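PDB 7NED: urocanate hydratase from Paenibacillus sp. Soil724D2, which probably catalyses the hydration of thiourocanate in bacterial ergothioneine breakdown, with a bound NAD+ as cofactor. Local coordinates for residues A[24-29]-A[56-61]; A[204-209]-A[213-218]; A[307-312]-A[337-342]; A[368-373]-A[378-383]. All blocks are in the same frame, centred on the assembly; numbering follows the deposited sequence.

Contact 1 (A[24-29]-A[56-61])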
# COMPACT_ATOMS: atom_id res chain seq x y z
N ARG A 24 -16.77 14.90 14.03
CA ARG A 24 -17.85 15.53 13.27
C ARG A 24 -17.80 15.17 11.80
O ARG A 24 -18.84 15.13 11.14
CB ARG A 24 -17.79 17.04 13.45
CG ARG A 24 -18.15 17.42 14.87
CD ARG A 24 -18.27 18.94 15.02
NE ARG A 24 -18.52 19.26 16.43
CZ ARG A 24 -18.98 20.44 16.86
NH1 ARG A 24 -19.24 21.43 15.99
NH2 ARG A 24 -19.17 20.62 18.15
N MET A 25 -16.60 14.97 11.24
CA MET A 25 -16.55 14.54 9.84
C MET A 25 -17.13 13.14 9.68
O MET A 25 -17.80 12.83 8.68
CB MET A 25 -15.09 14.61 9.37
CG MET A 25 -14.64 16.02 9.19
SD MET A 25 -12.99 16.01 8.56
CE MET A 25 -13.22 15.90 6.77
N LEU A 26 -16.86 12.27 10.65
CA LEU A 26 -17.50 10.96 10.64
C LEU A 26 -19.02 11.10 10.67
O LEU A 26 -19.74 10.50 9.85
CB LEU A 26 -17.00 10.12 11.82
CG LEU A 26 -17.75 8.83 12.14
CD1 LEU A 26 -17.81 7.87 10.94
CD2 LEU A 26 -17.16 8.13 13.35
N GLU A 27 -19.53 11.91 11.60
CA GLU A 27 -20.97 12.12 11.66
C GLU A 27 -21.48 12.70 10.35
O GLU A 27 -22.55 12.32 9.87
CB GLU A 27 -21.29 13.05 12.82
CG GLU A 27 -21.01 12.41 14.16
CD GLU A 27 -21.10 13.39 15.29
OE1 GLU A 27 -20.79 14.58 15.12
OE2 GLU A 27 -21.52 12.97 16.38
N ASN A 28 -20.70 13.62 9.78
CA ASN A 28 -21.13 14.35 8.58
C ASN A 28 -21.23 13.43 7.36
O ASN A 28 -22.13 13.62 6.53
CB ASN A 28 -20.16 15.50 8.31
CG ASN A 28 -20.66 16.43 7.22
OD1 ASN A 28 -21.82 16.87 7.25
ND2 ASN A 28 -19.79 16.74 6.23
N VAL A 29 -20.31 12.46 7.19
CA VAL A 29 -20.47 11.59 6.02
C VAL A 29 -21.67 10.68 6.22
O VAL A 29 -22.28 10.24 5.23
CB VAL A 29 -19.20 10.76 5.70
CG1 VAL A 29 -17.98 11.66 5.51
CG2 VAL A 29 -18.93 9.71 6.77
N HIS A 56 -19.36 2.72 16.99
CA HIS A 56 -19.45 3.18 18.38
C HIS A 56 -18.09 3.20 19.06
O HIS A 56 -17.80 4.12 19.84
CB HIS A 56 -20.41 2.30 19.17
CG HIS A 56 -21.82 2.41 18.68
ND1 HIS A 56 -22.55 3.58 18.79
CD2 HIS A 56 -22.63 1.51 18.07
CE1 HIS A 56 -23.75 3.39 18.27
NE2 HIS A 56 -23.83 2.15 17.83
N ALA A 57 -17.25 2.19 18.79
CA ALA A 57 -15.91 2.18 19.40
C ALA A 57 -15.02 3.28 18.83
O ALA A 57 -14.24 3.89 19.57
CB ALA A 57 -15.25 0.81 19.23
N ILE A 58 -15.15 3.60 17.54
CA ILE A 58 -14.46 4.78 17.00
C ILE A 58 -14.93 6.05 17.71
O ILE A 58 -14.11 6.89 18.10
CB ILE A 58 -14.67 4.87 15.47
CG1 ILE A 58 -13.95 3.73 14.75
CG2 ILE A 58 -14.23 6.25 14.93
CD1 ILE A 58 -14.34 3.61 13.27
N VAL A 59 -16.25 6.22 17.86
CA VAL A 59 -16.75 7.42 18.52
C VAL A 59 -16.22 7.52 19.94
O VAL A 59 -15.71 8.57 20.35
CB VAL A 59 -18.29 7.45 18.47
CG1 VAL A 59 -18.83 8.59 19.35
CG2 VAL A 59 -18.74 7.67 17.03
N ARG A 60 -16.33 6.43 20.72
CA ARG A 60 -15.78 6.44 22.08
C ARG A 60 -14.30 6.81 22.07
O ARG A 60 -13.84 7.65 22.86
CB ARG A 60 -15.96 5.08 22.76
CG ARG A 60 -17.39 4.78 23.19
CD ARG A 60 -17.45 3.52 24.06
NE ARG A 60 -17.00 2.33 23.34
CZ ARG A 60 -17.79 1.54 22.61
NH1 ARG A 60 -19.10 1.78 22.51
NH2 ARG A 60 -17.25 0.49 22.01
N THR A 61 -13.53 6.17 21.19
CA THR A 61 -12.09 6.42 21.17
C THR A 61 -11.78 7.88 20.87
O THR A 61 -10.90 8.47 21.51
CB THR A 61 -11.42 5.52 20.15
OG1 THR A 61 -11.68 4.15 20.46
CG2 THR A 61 -9.89 5.77 20.18
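Leu26 meets Ile58 and Val59 in a small helix-to-helix contact of the urocanase N-terminal domain, joining helix 17-31 to helix 52-64. The backbones stay well apart, the closest CA pair being Leu26 and Val59 at 8.7 Å, and a single leucine methyl bridges the gap. Leu26 CG stands opposite its own backbone N (chi1 168°), and the second torsion leaves CD2 as the outstretched end of the chain. That methyl lies 3.8 Å from Ile58 CG2 and 4.0 Å from Val59 CG2, touching branches of two successive residues at once. The two branches are set differently. Ile58 turns CG2 beside its carbonyl carbon, with the longer CG1 arm beside the backbone N, whereas Val59 offers the methyl that lies beside its backbone N. The leucine passes Ile58 at a slant and Val59 nearly at a right angle. All three meeting groups are aliphatic, and the contact is pure van der Waals packing. Trp127 packs against both Leu26 and Ile58, while Val59 also rests on Leu23 one turn back along helix 17-31. Ile58 continues onto Ile73 and Pro78 of the neighbouring strands, and Thr61 packs against Ile543 of the second subunit. Within helix 52-64 the Thr61 hydroxyl is turned back on its own helix, where OG1 donates to Ala57 O at 2.7 Å. OG1 sits 33° off the carbonyl plane, and Thr61 N reaches Ala57 O from the opposite face at 2.9 Å.

Contact 2 (A[204-209]-A[213-218]); sequences RKTRSL and LLWIEE
Arg204 lies across one face of the Trp215 indole. Its extended chain carries CD over the six-membered ring, 3.9 Å from the centroid (CH-pi), and CZ on to the five-membered ring, 4.6 Å from that centroid (cation-pi). The guanidinium stands on edge (planes 79° apart), with NH1 3.4 Å from Trp215 CG. At the indole rim Lys205 O approaches Trp215 CH2 at 3.5 Å, and Thr206 CB comes in obliquely. A water ties Arg204 NH1 to the helix, accepting from NH1 at 2.6 Å and donating to Trp215 O, with a weak bond to Glu218 OE1. An alanine in place of Trp215 would probably leave the Arg204 cation without its aromatic platform and its guanidinium freer to turn. In the first turn of the helix Leu213 N bonds Leu209 O at 2.9 Å, and Leu209 CD1 packs on Leu213 CG at 3.8 Å. Thr206 OG1 accepts from Ser208 N in an ST turn and bonds Glu211; Ser208 OG caps Glu211 N. In this Rossmann-like beta-alpha-beta unit helix 209-222 runs back roughly antiparallel to edge strand 204-206 (147° for the short segments), Trp215 packing on Val228 of strand 226-231.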
# COMPACT_ATOMS: atom_id res chain seq x y z
N ARG A 204 -36.17 19.63 -13.29
CA ARG A 204 -37.41 19.01 -13.74
C ARG A 204 -37.29 17.50 -13.67
O ARG A 204 -36.19 16.95 -13.76
CB ARG A 204 -37.75 19.38 -15.19
CG ARG A 204 -37.96 20.84 -15.41
CD ARG A 204 -38.31 21.13 -16.86
NE ARG A 204 -38.31 22.56 -17.11
CZ ARG A 204 -38.36 23.12 -18.31
NH1 ARG A 204 -38.48 22.39 -19.42
NH2 ARG A 204 -38.31 24.43 -18.41
N LYS A 205 -38.44 16.81 -13.54
CA LYS A 205 -38.47 15.35 -13.57
C LYS A 205 -39.65 14.89 -14.42
O LYS A 205 -40.63 15.62 -14.60
CB LYS A 205 -38.58 14.75 -12.16
CG LYS A 205 -40.00 14.85 -11.59
CD LYS A 205 -40.15 14.16 -10.22
CE LYS A 205 -41.59 13.71 -9.97
NZ LYS A 205 -41.74 12.88 -8.72
N THR A 206 -39.54 13.68 -14.94
CA THR A 206 -40.63 13.12 -15.71
C THR A 206 -40.43 11.61 -15.75
O THR A 206 -39.32 11.11 -15.52
CB THR A 206 -40.67 13.70 -17.12
OG1 THR A 206 -41.74 13.11 -17.85
CG2 THR A 206 -39.32 13.39 -17.84
N ARG A 207 -41.51 10.89 -16.06
CA ARG A 207 -41.40 9.46 -16.35
C ARG A 207 -41.52 9.18 -17.84
O ARG A 207 -41.39 8.03 -18.26
CB ARG A 207 -42.45 8.66 -15.57
CG ARG A 207 -42.18 8.66 -14.07
CD ARG A 207 -43.24 7.91 -13.33
NE ARG A 207 -43.20 8.14 -11.88
CZ ARG A 207 -42.81 7.23 -11.00
NH1 ARG A 207 -42.43 6.03 -11.41
NH2 ARG A 207 -42.80 7.53 -9.70
N SER A 208 -41.68 10.22 -18.65
CA SER A 208 -41.88 10.06 -20.08
C SER A 208 -40.64 10.53 -20.83
O SER A 208 -40.24 11.69 -20.71
CB SER A 208 -43.10 10.87 -20.52
OG SER A 208 -43.05 11.04 -21.89
N LEU A 209 -40.06 9.64 -21.64
CA LEU A 209 -38.92 10.03 -22.47
C LEU A 209 -39.31 11.08 -23.51
O LEU A 209 -38.53 11.99 -23.79
CB LEU A 209 -38.32 8.80 -23.15
CG LEU A 209 -37.28 9.08 -24.22
CD1 LEU A 209 -36.05 9.78 -23.63
CD2 LEU A 209 -36.86 7.80 -24.96
N LEU A 213 -37.43 14.64 -23.87
CA LEU A 213 -36.78 15.12 -25.09
C LEU A 213 -37.41 16.42 -25.57
O LEU A 213 -36.71 17.28 -26.12
CB LEU A 213 -36.85 14.07 -26.19
CG LEU A 213 -36.08 12.76 -25.96
CD1 LEU A 213 -36.54 11.69 -26.94
CD2 LEU A 213 -34.57 13.00 -26.09
N LEU A 214 -38.73 16.58 -25.39
CA LEU A 214 -39.36 17.85 -25.74
C LEU A 214 -38.75 18.99 -24.94
O LEU A 214 -38.40 20.04 -25.49
CB LEU A 214 -40.87 17.77 -25.50
CG LEU A 214 -41.60 19.10 -25.56
CD1 LEU A 214 -41.59 19.59 -27.01
CD2 LEU A 214 -43.04 18.99 -25.05
N TRP A 215 -38.62 18.81 -23.61
CA TRP A 215 -37.94 19.80 -22.77
C TRP A 215 -36.50 20.06 -23.22
O TRP A 215 -36.04 21.21 -23.27
CB TRP A 215 -37.98 19.32 -21.32
CG TRP A 215 -39.32 19.40 -20.70
CD1 TRP A 215 -40.42 20.04 -21.19
CD2 TRP A 215 -39.74 18.76 -19.48
NE1 TRP A 215 -41.49 19.87 -20.32
CE2 TRP A 215 -41.09 19.08 -19.28
CE3 TRP A 215 -39.09 17.92 -18.56
CZ2 TRP A 215 -41.81 18.62 -18.17
CZ3 TRP A 215 -39.80 17.47 -17.45
CH2 TRP A 215 -41.15 17.81 -17.27
N ILE A 216 -35.75 19.00 -23.51
CA ILE A 216 -34.38 19.19 -23.96
C ILE A 216 -34.37 19.96 -25.27
O ILE A 216 -33.55 20.86 -25.48
CB ILE A 216 -33.66 17.84 -24.14
CG1 ILE A 216 -33.50 17.10 -22.79
CG2 ILE A 216 -32.34 18.08 -24.88
CD1 ILE A 216 -32.60 17.78 -21.74
N GLU A 217 -35.28 19.63 -26.17
CA GLU A 217 -35.29 20.30 -27.47
C GLU A 217 -35.58 21.79 -27.33
O GLU A 217 -34.89 22.63 -27.92
CB GLU A 217 -36.32 19.63 -28.38
CG GLU A 217 -36.25 20.17 -29.78
CD GLU A 217 -37.06 19.36 -30.75
OE1 GLU A 217 -36.76 19.49 -31.95
OE2 GLU A 217 -37.98 18.62 -30.32
N GLU A 218 -36.60 22.14 -26.54
CA GLU A 218 -36.91 23.54 -26.31
C GLU A 218 -35.72 24.30 -25.75
O GLU A 218 -35.47 25.45 -26.14
CB GLU A 218 -38.08 23.66 -25.35
CG GLU A 218 -38.71 25.03 -25.35
CD GLU A 218 -40.00 25.03 -24.59
OE1 GLU A 218 -40.02 24.41 -23.49
OE2 GLU A 218 -40.97 25.69 -25.08
O HOH W 1 -37.36 23.17 -21.62

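Contact 3 (A[307-312]-A[337-342]); sequences GAIVFD and EAFLRP
Phe339 and Phe311 form a T-shaped pair, the edge of Phe339 directed at the face of Phe311. Their planes stand 85° apart and their centroids 5.6 Å. The touch is made by one corner, Phe339 CE2, which lies 3.8 Å from Phe311 CG and 3.9 Å from Phe311 CB, so it falls near the stem of the Phe311 ring. Phe311 has CG between its backbone N and carbonyl carbon (chi1 69°), which swings the ring across the strand direction, so that a face, not the tip, is presented to Phe339. Next to the pair, Ile309 CG2 reaches Phe339 CZ at 4.3 Å, two residues earlier on the same side of the strand. This is the Rossmann-like domain: strand 309-312 belongs to its parallel sheet, between strands 250-251 and 333-334, and helix 335-344 follows directly on the latter. Phe339 lies within a wider pi-type turn of that helix, at 337-340. Ala338 CB lies over one face of the Phe339 ring, 3.7 Å above its centre. Helix 133-150 also packs here, with Ile146 touching both phenylalanines, Ile142 touching Phe311 and Ser145 touching Phe339.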
# COMPACT_ATOMS: atom_id res chain seq x y z
N GLY A 307 -21.18 10.97 -33.74
CA GLY A 307 -20.61 12.28 -33.48
C GLY A 307 -20.70 12.79 -32.06
O GLY A 307 -20.18 13.88 -31.79
N ALA A 308 -21.30 12.04 -31.14
CA ALA A 308 -21.34 12.48 -29.74
C ALA A 308 -19.93 12.45 -29.16
O ALA A 308 -19.09 11.65 -29.56
CB ALA A 308 -22.25 11.57 -28.91
N ILE A 309 -19.67 13.38 -28.25
CA ILE A 309 -18.48 13.30 -27.40
C ILE A 309 -18.85 12.36 -26.25
O ILE A 309 -19.66 12.71 -25.39
CB ILE A 309 -18.06 14.68 -26.88
CG1 ILE A 309 -17.81 15.67 -28.03
CG2 ILE A 309 -16.80 14.56 -26.02
CD1 ILE A 309 -16.85 15.15 -29.08
N VAL A 310 -18.24 11.19 -26.21
CA VAL A 310 -18.63 10.14 -25.28
C VAL A 310 -17.46 9.86 -24.34
O VAL A 310 -16.31 9.81 -24.76
CB VAL A 310 -19.05 8.88 -26.07
CG1 VAL A 310 -19.44 7.70 -25.14
CG2 VAL A 310 -20.16 9.23 -27.10
N PHE A 311 -17.76 9.70 -23.04
CA PHE A 311 -16.65 9.43 -22.14
C PHE A 311 -17.14 8.68 -20.91
O PHE A 311 -18.32 8.70 -20.55
CB PHE A 311 -15.91 10.73 -21.73
CG PHE A 311 -16.71 11.63 -20.85
CD1 PHE A 311 -16.58 11.57 -19.46
CD2 PHE A 311 -17.62 12.51 -21.39
CE1 PHE A 311 -17.32 12.40 -18.63
CE2 PHE A 311 -18.38 13.37 -20.58
CZ PHE A 311 -18.24 13.31 -19.18
N ASP A 312 -16.19 7.97 -20.30
CA ASP A 312 -16.36 7.26 -19.05
C ASP A 312 -16.12 8.23 -17.89
O ASP A 312 -15.10 8.94 -17.86
CB ASP A 312 -15.37 6.09 -19.03
CG ASP A 312 -15.43 5.23 -17.78
OD1 ASP A 312 -15.76 5.74 -16.70
OD2 ASP A 312 -15.07 4.03 -17.90
N GLU A 337 -7.56 11.14 -18.63
CA GLU A 337 -6.61 11.34 -19.72
C GLU A 337 -7.15 12.37 -20.72
O GLU A 337 -6.39 13.17 -21.27
CB GLU A 337 -6.34 10.01 -20.43
CG GLU A 337 -5.28 10.11 -21.52
CD GLU A 337 -5.83 10.53 -22.89
OE1 GLU A 337 -7.07 10.59 -23.10
OE2 GLU A 337 -4.98 10.84 -23.76
N ALA A 338 -8.45 12.34 -20.99
CA ALA A 338 -8.96 13.17 -22.09
C ALA A 338 -9.19 14.63 -21.69
O ALA A 338 -9.02 15.53 -22.54
CB ALA A 338 -10.27 12.60 -22.63
N PHE A 339 -9.57 14.90 -20.45
CA PHE A 339 -9.98 16.26 -20.10
C PHE A 339 -9.24 16.88 -18.92
O PHE A 339 -8.87 18.06 -18.99
CB PHE A 339 -11.48 16.28 -19.83
CG PHE A 339 -12.28 15.66 -20.95
CD1 PHE A 339 -12.11 16.10 -22.26
CD2 PHE A 339 -13.11 14.60 -20.71
CE1 PHE A 339 -12.81 15.52 -23.31
CE2 PHE A 339 -13.85 14.00 -21.75
CZ PHE A 339 -13.70 14.47 -23.05
N LEU A 340 -9.01 16.13 -17.83
CA LEU A 340 -8.54 16.80 -16.62
C LEU A 340 -7.04 16.62 -16.35
O LEU A 340 -6.50 17.32 -15.49
CB LEU A 340 -9.33 16.31 -15.40
CG LEU A 340 -10.84 16.59 -15.41
CD1 LEU A 340 -11.42 16.17 -14.07
CD2 LEU A 340 -11.13 18.03 -15.74
N ARG A 341 -6.34 15.76 -17.09
CA ARG A 341 -4.95 15.51 -16.74
C ARG A 341 -4.08 16.77 -16.78
O ARG A 341 -3.14 16.85 -15.97
CB ARG A 341 -4.38 14.41 -17.63
CG ARG A 341 -2.95 13.94 -17.16
CD ARG A 341 -2.57 12.62 -17.82
NE ARG A 341 -3.34 11.50 -17.28
CZ ARG A 341 -3.51 10.34 -17.89
NH1 ARG A 341 -2.94 10.12 -19.07
NH2 ARG A 341 -4.19 9.36 -17.27
N PRO A 342 -4.32 17.77 -17.62
CA PRO A 342 -3.49 18.98 -17.52
C PRO A 342 -3.61 19.66 -16.17
O PRO A 342 -2.65 20.29 -15.72
CB PRO A 342 -4.03 19.87 -18.65
CG PRO A 342 -4.48 18.88 -19.66
CD PRO A 342 -5.12 17.78 -18.86

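Contact 4 (A[368-373]-A[378-383]); sequences EFILEA and EVIANW
Ile370 and Leu371 pack on Ile380 and Ala381 in a buried apolar contact between two successive helices of the urocanase C-terminal domain. Helices 360-373 and 378-390 are joined by a four-residue loop and run roughly antiparallel, forming a helical hairpin. The backbones come closest at Leu371 and Ala381, whose CA atoms are 5.6 Å apart, an approach that the small alanine side chain probably helps to allow. Leu371 lays its CD2 branch against the alanine's main chain more than its methyl: CD2 is 3.6 Å from Ala381 O and 3.8 Å from Ala381 CA, but 4.2 Å from Ala381 CB. Beside this pair Ile370 and Ile380 cross at about a right angle, with Ile370 CG2 4.0 Å from Ile380 CG1. Ile370 sends CG2 opposite its backbone N, and Ile380 does the same with CG1 (chi1 -167°), which brings the gamma carbons of the two residues together. Phe403 touches both isoleucines, Phe374 of the connecting loop packs on Ile380, and Leu411 of helix 407-420 lies on Ile370. Along the hairpin Leu371 also rests on Ile384, Arg385 and Arg388, while a salt bridge from Glu368 to Arg388 ties the same two helices by charge. At the start of the second helix, Ile380 N is held by the Asn377 side chain. With only aliphatic carbons and one carbonyl oxygen meeting across the two segments, the contact has no directional bond, so its closeness depends on shape: a leucine branch set against the main chain of a small alanine, and two branched chains set crosswise.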
# COMPACT_ATOMS: atom_id res chain seq x y z
N GLU A 368 -15.67 34.74 0.25
CA GLU A 368 -15.30 36.12 0.03
C GLU A 368 -13.78 36.31 0.06
O GLU A 368 -13.25 37.06 -0.70
CB GLU A 368 -16.03 37.06 0.96
CG GLU A 368 -17.47 37.26 0.60
CD GLU A 368 -17.69 37.95 -0.76
OE1 GLU A 368 -16.85 38.68 -1.25
OE2 GLU A 368 -18.73 37.79 -1.35
N PHE A 369 -13.11 35.59 0.93
CA PHE A 369 -11.69 35.64 0.97
C PHE A 369 -11.09 35.17 -0.35
O PHE A 369 -10.22 35.79 -0.85
CB PHE A 369 -11.12 34.81 2.07
CG PHE A 369 -9.65 34.65 1.95
CD1 PHE A 369 -8.81 35.64 2.36
CD2 PHE A 369 -9.11 33.53 1.39
CE1 PHE A 369 -7.46 35.53 2.21
CE2 PHE A 369 -7.74 33.41 1.25
CZ PHE A 369 -6.93 34.40 1.66
N ILE A 370 -11.62 34.11 -0.91
CA ILE A 370 -11.05 33.60 -2.15
C ILE A 370 -11.20 34.60 -3.29
O ILE A 370 -10.27 34.83 -4.07
CB ILE A 370 -11.68 32.23 -2.48
CG1 ILE A 370 -11.24 31.17 -1.44
CG2 ILE A 370 -11.27 31.82 -3.86
CD1 ILE A 370 -11.96 29.77 -1.55
N LEU A 371 -12.37 35.19 -3.41
CA LEU A 371 -12.61 36.17 -4.45
C LEU A 371 -11.64 37.38 -4.39
O LEU A 371 -11.26 37.90 -5.39
CB LEU A 371 -14.05 36.60 -4.39
CG LEU A 371 -15.03 35.49 -4.64
CD1 LEU A 371 -16.46 35.98 -4.43
CD2 LEU A 371 -14.82 34.79 -5.98
N GLU A 372 -11.21 37.74 -3.19
CA GLU A 372 -10.31 38.84 -2.98
C GLU A 372 -8.85 38.44 -3.12
O GLU A 372 -8.10 39.15 -3.67
CB GLU A 372 -10.47 39.45 -1.59
CG GLU A 372 -11.86 39.81 -1.13
CD GLU A 372 -12.04 39.93 0.42
OE1 GLU A 372 -11.22 39.44 1.20
OE2 GLU A 372 -13.03 40.51 0.87
N ALA A 373 -8.48 37.31 -2.57
CA ALA A 373 -7.11 36.88 -2.56
C ALA A 373 -6.62 36.12 -3.77
O ALA A 373 -5.45 36.04 -3.94
CB ALA A 373 -6.82 36.12 -1.28
N GLU A 378 -9.13 33.54 -12.63
CA GLU A 378 -10.52 33.73 -13.01
C GLU A 378 -11.29 32.41 -12.94
O GLU A 378 -12.52 32.43 -12.77
CB GLU A 378 -10.60 34.36 -14.40
CG GLU A 378 -10.44 35.87 -14.36
CD GLU A 378 -10.26 36.51 -15.74
OE1 GLU A 378 -10.96 36.09 -16.70
OE2 GLU A 378 -9.44 37.44 -15.87
N VAL A 379 -10.60 31.28 -13.03
CA VAL A 379 -11.28 29.99 -12.95
C VAL A 379 -11.87 29.78 -11.57
O VAL A 379 -13.08 29.55 -11.43
CB VAL A 379 -10.32 28.85 -13.34
CG1 VAL A 379 -11.04 27.52 -13.27
CG2 VAL A 379 -9.82 29.10 -14.74
N ILE A 380 -11.04 29.84 -10.53
CA ILE A 380 -11.58 29.67 -9.18
C ILE A 380 -12.57 30.77 -8.85
O ILE A 380 -13.56 30.53 -8.15
CB ILE A 380 -10.47 29.56 -8.11
CG1 ILE A 380 -11.09 29.05 -6.80
CG2 ILE A 380 -9.78 30.91 -7.81
CD1 ILE A 380 -11.66 27.62 -6.87
N ALA A 381 -12.32 31.99 -9.34
CA ALA A 381 -13.25 33.10 -9.06
C ALA A 381 -14.63 32.82 -9.65
O ALA A 381 -15.65 32.99 -8.97
CB ALA A 381 -12.69 34.41 -9.60
N ASN A 382 -14.67 32.39 -10.90
CA ASN A 382 -15.92 31.95 -11.51
C ASN A 382 -16.56 30.83 -10.70
O ASN A 382 -17.76 30.87 -10.41
CB ASN A 382 -15.66 31.48 -12.95
CG ASN A 382 -16.88 30.79 -13.59
OD1 ASN A 382 -16.86 29.57 -13.88
ND2 ASN A 382 -17.95 31.56 -13.79
N TRP A 383 -15.78 29.80 -10.33
CA TRP A 383 -16.37 28.65 -9.65
C TRP A 383 -16.99 29.06 -8.31
O TRP A 383 -18.11 28.67 -7.98
CB TRP A 383 -15.30 27.54 -9.43
CG TRP A 383 -15.93 26.55 -8.57
CD1 TRP A 383 -15.64 26.30 -7.25
CD2 TRP A 383 -17.04 25.73 -8.91
NE1 TRP A 383 -16.50 25.34 -6.75
CE2 TRP A 383 -17.37 24.98 -7.75
CE3 TRP A 383 -17.79 25.55 -10.07
CZ2 TRP A 383 -18.41 24.07 -7.74
CZ3 TRP A 383 -18.82 24.63 -10.06
CH2 TRP A 383 -19.13 23.91 -8.90

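How the contacts relate
Contacts 1, 3 and 4 are buried and apolar, whereas contact 2 lies at the surface, where an arginine, an indole and a water can meet. Contacts 2 and 3 reach the same parallel sheet of the Rossmann-like domain, with centres about 26 Å apart: contact 2 works at its edge strand, contact 3 further in and through aromatic rings. Contacts 1 and 4 join helix to helix with aliphatic side chains, one in the N-terminal and the other in the C-terminal domain. Contacts 1 and 3 lie on opposite sides of the chain's centre. Helix 133-150 packs beside both contacts 3 and 4, whose nearest atoms are about 10 Å apart.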